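Local structure of macrophage migration inhibitory factor-like protein (6CUQ) at residues M9-S17 with Y46-G56. The protein belongs to the macrophage migration inhibitory factor family, whose members fold into beta-alpha-beta units and assemble as compact trimers. Residues are numbered along the deposited sequence; the frame is centred on the assembly and turned at random.
Sequences MPHALITLS and YCATQVVTSVG
M9 and Y46 meet just ahead of two parallel strands: bent at its two outer torsions, the methionine lays CE over one face of the tyrosine ring, 4.1 Å from the ring centroid, while SD approaches obliquely and touches CD2 at 3.7 Å, a Met-aromatic contact. Next along, P10 CG rests on C47 SG. Seven backbone hydrogen bonds then zip the strands together, from A48 N to P10 O through to S54 N to L16 O. A48 O takes two donors from opposite faces of its carbonyl plane, A12 N and T49 OG1; T49 OG1 lies 2.7 Å from A48 O. On the sheet face of H11, L13 and T15, the imidazole extends with CG anti to the backbone N (chi1 -176°), bringing CD2 beside A48 CB and placing Q50 CG at the ring edge, 3.8 Å from H11 NE2. Farther on, L13 CD2 meets V52 CG2 at 3.6 Å, and T15 CG2 abuts S54 CB. On the opposite face, that of A12, I14 and L16, I14 CD1 reaches across to T49 CG2, and L16, with CG between backbone N and carbonyl carbon (chi1 81°), turns CD2 against V51 CG1 at 3.6 Å. This is the parallel pair of a beta-alpha-beta unit whose connecting helix 22-40 packs on that second face, where S32 OG hydrogen-bonds T49 OG1. Strand 66-72 runs antiparallel along the far side of 11-16; strand 48-53 continues the sheet into a second subunit, H11 stacks on F67 of that subunit, and Q50 OE1 is hydrogen-bonded to OG of its S54, while V55 and G56 pair with the third subunit.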
ATOM      1  N   MET B   9      13.354   4.985 -11.311  1.00 89.55           N
ATOM      2  CA  MET B   9      12.556   5.498 -10.203  1.00 87.49           C
ATOM      3  C   MET B   9      11.995   4.417  -9.268  1.00 92.04           C
ATOM      4  O   MET B   9      10.787   4.327  -9.072  1.00 98.12           O
ATOM      5  CB  MET B   9      11.422   6.369 -10.732  1.00 82.81           C
ATOM      6  CG  MET B   9      11.766   7.198 -11.955  1.00 94.35           C
ATOM      7  SD  MET B   9      13.328   8.065 -11.781  1.00103.07           S
ATOM      8  CE  MET B   9      12.764   9.606 -11.067  1.00104.30           C
ATOM      9  N   PRO B  10      12.858   3.616  -8.647  1.00 85.69           N
ATOM     10  CA  PRO B  10      12.357   2.535  -7.781  1.00 78.66           C
ATOM     11  C   PRO B  10      11.825   3.013  -6.433  1.00 68.00           C
ATOM     12  O   PRO B  10      12.342   3.956  -5.822  1.00 73.80           O
ATOM     13  CB  PRO B  10      13.585   1.630  -7.603  1.00 78.84           C
ATOM     14  CG  PRO B  10      14.755   2.513  -7.860  1.00 84.45           C
ATOM     15  CD  PRO B  10      14.329   3.637  -8.749  1.00 77.12           C
ATOM     16  N   HIS B  11      10.769   2.334  -5.968  1.00 61.36           N
ATOM     17  CA  HIS B  11      10.155   2.632  -4.675  1.00 63.69           C
ATOM     18  C   HIS B  11       9.811   1.341  -3.942  1.00 64.96           C
ATOM     19  O   HIS B  11       9.346   0.366  -4.554  1.00 59.26           O
ATOM     20  CB  HIS B  11       8.875   3.476  -4.822  1.00 61.14           C
ATOM     21  CG  HIS B  11       8.262   3.886  -3.513  1.00 69.95           C
ATOM     22  ND1 HIS B  11       7.403   3.077  -2.802  1.00 71.19           N
ATOM     23  CD2 HIS B  11       8.397   5.020  -2.780  1.00 70.44           C
ATOM     24  CE1 HIS B  11       7.032   3.692  -1.693  1.00 69.17           C
ATOM     25  NE2 HIS B  11       7.616   4.875  -1.659  1.00 69.53           N
ATOM     26  N   ALA B  12      10.025   1.341  -2.625  1.00 59.13           N
ATOM     27  CA  ALA B  12       9.672   0.202  -1.780  1.00 60.40           C
ATOM     28  C   ALA B  12       8.818   0.701  -0.630  1.00 64.89           C
ATOM     29  O   ALA B  12       9.262   1.547   0.156  1.00 56.06           O
ATOM     30  CB  ALA B  12      10.905  -0.533  -1.243  1.00 48.84           C
ATOM     31  N   LEU B  13       7.584   0.204  -0.562  1.00 65.57           N
ATOM     32  CA  LEU B  13       6.695   0.422   0.567  1.00 58.52           C
ATOM     33  C   LEU B  13       6.753  -0.844   1.418  1.00 61.13           C
ATOM     34  O   LEU B  13       6.265  -1.902   1.003  1.00 65.11           O
ATOM     35  CB  LEU B  13       5.265   0.723   0.114  1.00 60.37           C
ATOM     36  CG  LEU B  13       4.396   1.614   1.011  1.00 58.03           C
ATOM     37  CD1 LEU B  13       3.047   1.892   0.369  1.00 59.63           C
ATOM     38  CD2 LEU B  13       4.217   1.004   2.393  1.00 48.58           C
ATOM     39  N   ILE B  14       7.363  -0.732   2.593  1.00 62.01           N
ATOM     40  CA  ILE B  14       7.579  -1.851   3.497  1.00 58.44           C
ATOM     41  C   ILE B  14       6.563  -1.723   4.622  1.00 57.69           C
ATOM     42  O   ILE B  14       6.580  -0.751   5.394  1.00 56.19           O
ATOM     43  CB  ILE B  14       9.010  -1.871   4.044  1.00 55.78           C
ATOM     44  CG1 ILE B  14      10.005  -1.909   2.881  1.00 55.02           C
ATOM     45  CG2 ILE B  14       9.203  -3.079   4.967  1.00 54.45           C
ATOM     46  CD1 ILE B  14      11.456  -1.754   3.293  1.00 51.53           C
ATOM     47  N   THR B  15       5.656  -2.684   4.688  1.00 50.49           N
ATOM     48  CA  THR B  15       4.670  -2.782   5.751  1.00 53.71           C
ATOM     49  C   THR B  15       5.111  -3.951   6.619  1.00 55.69           C
ATOM     50  O   THR B  15       5.109  -5.099   6.165  1.00 49.41           O
ATOM     51  CB  THR B  15       3.275  -2.993   5.162  1.00 59.91           C
ATOM     52  OG1 THR B  15       2.995  -1.959   4.205  1.00 66.35           O
ATOM     53  CG2 THR B  15       2.197  -3.049   6.253  1.00 50.96           C
ATOM     54  N   LEU B  16       5.536  -3.673   7.843  1.00 54.26           N
ATOM     55  CA  LEU B  16       6.036  -4.744   8.689  1.00 57.35           C
ATOM     56  C   LEU B  16       5.450  -4.641  10.087  1.00 60.50           C
ATOM     57  O   LEU B  16       5.049  -3.566  10.541  1.00 59.53           O
ATOM     58  CB  LEU B  16       7.565  -4.742   8.738  1.00 56.10           C
ATOM     59  CG  LEU B  16       8.309  -3.787   9.662  1.00 58.08           C
ATOM     60  CD1 LEU B  16       9.804  -4.009   9.502  1.00 57.31           C
ATOM     61  CD2 LEU B  16       7.950  -2.348   9.402  1.00 66.21           C
ATOM     62  N   SER B  17       5.384  -5.787  10.761  1.00 58.11           N
ATOM     63  CA  SER B  17       4.716  -5.883  12.050  1.00 64.11           C
ATOM     64  C   SER B  17       5.656  -6.270  13.187  1.00 68.24           C
ATOM     65  O   SER B  17       5.219  -6.843  14.183  1.00 87.33           O
ATOM     66  CB  SER B  17       3.562  -6.884  11.965  1.00 57.06           C
ATOM     67  OG  SER B  17       4.072  -8.198  12.051  1.00 66.72           O
ATOM     68  N   TYR B  46      17.147   8.786  -6.851  1.00 65.74           N
ATOM     69  CA  TYR B  46      15.798   8.507  -7.306  1.00 69.18           C
ATOM     70  C   TYR B  46      15.158   7.324  -6.592  1.00 66.27           C
ATOM     71  O   TYR B  46      13.995   7.015  -6.869  1.00 70.32           O
ATOM     72  CB  TYR B  46      15.801   8.210  -8.812  1.00 74.51           C
ATOM     73  CG  TYR B  46      16.274   9.340  -9.688  1.00 94.48           C
ATOM     74  CD1 TYR B  46      16.197  10.665  -9.263  1.00100.37           C
ATOM     75  CD2 TYR B  46      16.800   9.079 -10.944  1.00101.05           C
ATOM     76  CE1 TYR B  46      16.637  11.692 -10.074  1.00105.19           C
ATOM     77  CE2 TYR B  46      17.236  10.091 -11.754  1.00109.05           C
ATOM     78  CZ  TYR B  46      17.154  11.395 -11.321  1.00115.81           C
ATOM     79  OH  TYR B  46      17.599  12.400 -12.152  1.00127.91           O
ATOM     80  N   CYS B  47      15.851   6.694  -5.646  1.00 58.02           N
ATOM     81  CA  CYS B  47      15.283   5.584  -4.888  1.00 54.67           C
ATOM     82  C   CYS B  47      14.632   6.097  -3.611  1.00 62.02           C
ATOM     83  O   CYS B  47      15.181   6.963  -2.924  1.00 73.69           O
ATOM     84  CB  CYS B  47      16.362   4.559  -4.548  1.00 49.54           C
ATOM     85  SG  CYS B  47      17.194   3.861  -5.996  1.00 64.42           S
ATOM     86  N   ALA B  48      13.460   5.552  -3.294  1.00 62.67           N
ATOM     87  CA  ALA B  48      12.667   6.032  -2.173  1.00 60.95           C
ATOM     88  C   ALA B  48      12.073   4.841  -1.438  1.00 68.33           C
ATOM     89  O   ALA B  48      11.933   3.751  -2.000  1.00 67.91           O
ATOM     90  CB  ALA B  48      11.557   6.987  -2.629  1.00 48.63           C
ATOM     91  N   THR B  49      11.754   5.055  -0.160  1.00 64.26           N
ATOM     92  CA  THR B  49      11.216   3.997   0.682  1.00 57.77           C
ATOM     93  C   THR B  49      10.407   4.593   1.831  1.00 61.19           C
ATOM     94  O   THR B  49      10.813   5.581   2.454  1.00 59.36           O
ATOM     95  CB  THR B  49      12.338   3.086   1.203  1.00 56.74           C
ATOM     96  OG1 THR B  49      12.874   2.341   0.105  1.00 66.65           O
ATOM     97  CG2 THR B  49      11.835   2.105   2.258  1.00 50.67           C
ATOM     98  N   GLN B  50       9.256   3.976   2.090  1.00 55.73           N
ATOM     99  CA  GLN B  50       8.412   4.258   3.240  1.00 56.94           C
ATOM    100  C   GLN B  50       8.245   2.973   4.043  1.00 60.12           C
ATOM    101  O   GLN B  50       7.942   1.916   3.476  1.00 53.42           O
ATOM    102  CB  GLN B  50       7.039   4.786   2.806  1.00 53.37           C
ATOM    103  CG  GLN B  50       7.098   6.027   1.938  1.00 46.56           C
ATOM    104  CD  GLN B  50       7.753   7.211   2.653  1.00 55.47           C
ATOM    105  OE1 GLN B  50       7.695   7.311   3.877  1.00 53.61           O
ATOM    106  NE2 GLN B  50       8.364   8.120   1.885  1.00 46.60           N
ATOM    107  N   VAL B  51       8.462   3.065   5.352  1.00 54.20           N
ATOM    108  CA  VAL B  51       8.340   1.941   6.273  1.00 54.83           C
ATOM    109  C   VAL B  51       7.091   2.145   7.120  1.00 56.25           C
ATOM    110  O   VAL B  51       6.973   3.155   7.823  1.00 48.75           O
ATOM    111  CB  VAL B  51       9.586   1.797   7.156  1.00 52.41           C
ATOM    112  CG1 VAL B  51       9.464   0.558   8.017  1.00 55.76           C
ATOM    113  CG2 VAL B  51      10.831   1.739   6.284  1.00 47.74           C
ATOM    114  N   VAL B  52       6.161   1.185   7.068  1.00 47.42           N
ATOM    115  CA  VAL B  52       4.870   1.318   7.729  1.00 45.34           C
ATOM    116  C   VAL B  52       4.739   0.223   8.786  1.00 49.61           C
ATOM    117  O   VAL B  52       4.903  -0.965   8.481  1.00 62.54           O
ATOM    118  CB  VAL B  52       3.724   1.251   6.700  1.00 55.16           C
ATOM    119  CG1 VAL B  52       2.338   1.200   7.388  1.00 47.87           C
ATOM    120  CG2 VAL B  52       3.851   2.421   5.698  1.00 50.13           C
ATOM    121  N   THR B  53       4.449   0.624  10.022  1.00 51.84           N
ATOM    122  CA  THR B  53       4.258  -0.316  11.118  1.00 50.83           C
ATOM    123  C   THR B  53       2.843  -0.875  11.106  1.00 54.06           C
ATOM    124  O   THR B  53       1.866  -0.125  11.174  1.00 57.42           O
ATOM    125  CB  THR B  53       4.521   0.361  12.456  1.00 56.36           C
ATOM    126  OG1 THR B  53       5.907   0.668  12.572  1.00 58.98           O
ATOM    127  CG2 THR B  53       4.112  -0.562  13.608  1.00 55.83           C
ATOM    128  N   SER B  54       2.734  -2.197  11.106  1.00 55.87           N
ATOM    129  CA  SER B  54       1.443  -2.867  11.017  1.00 54.58           C
ATOM    130  C   SER B  54       1.273  -3.878  12.148  1.00 56.76           C
ATOM    131  O   SER B  54       2.174  -4.107  12.958  1.00 55.13           O
ATOM    132  CB  SER B  54       1.300  -3.585   9.678  1.00 53.44           C
ATOM    133  OG  SER B  54       2.313  -4.568   9.567  1.00 54.46           O
ATOM    134  N   VAL B  55       0.072  -4.450  12.207  1.00 59.69           N
ATOM    135  CA  VAL B  55      -0.220  -5.678  12.943  1.00 58.44           C
ATOM    136  C   VAL B  55      -0.406  -6.762  11.900  1.00 60.44           C
ATOM    137  O   VAL B  55      -1.158  -6.569  10.938  1.00 66.82           O
ATOM    138  CB  VAL B  55      -1.480  -5.541  13.821  1.00 58.39           C
ATOM    139  CG1 VAL B  55      -1.933  -6.890  14.307  1.00 58.08           C
ATOM    140  CG2 VAL B  55      -1.212  -4.620  14.991  1.00 56.82           C
ATOM    141  N   GLY B  56       0.302  -7.879  12.052  1.00 70.41           N
ATOM    142  CA  GLY B  56       0.446  -8.802  10.946  1.00 72.12           C
ATOM    143  C   GLY B  56       0.366 -10.260  11.345  1.00 62.01           C
ATOM    144  O   GLY B  56       0.653 -10.649  12.476  1.00 61.54           O
TER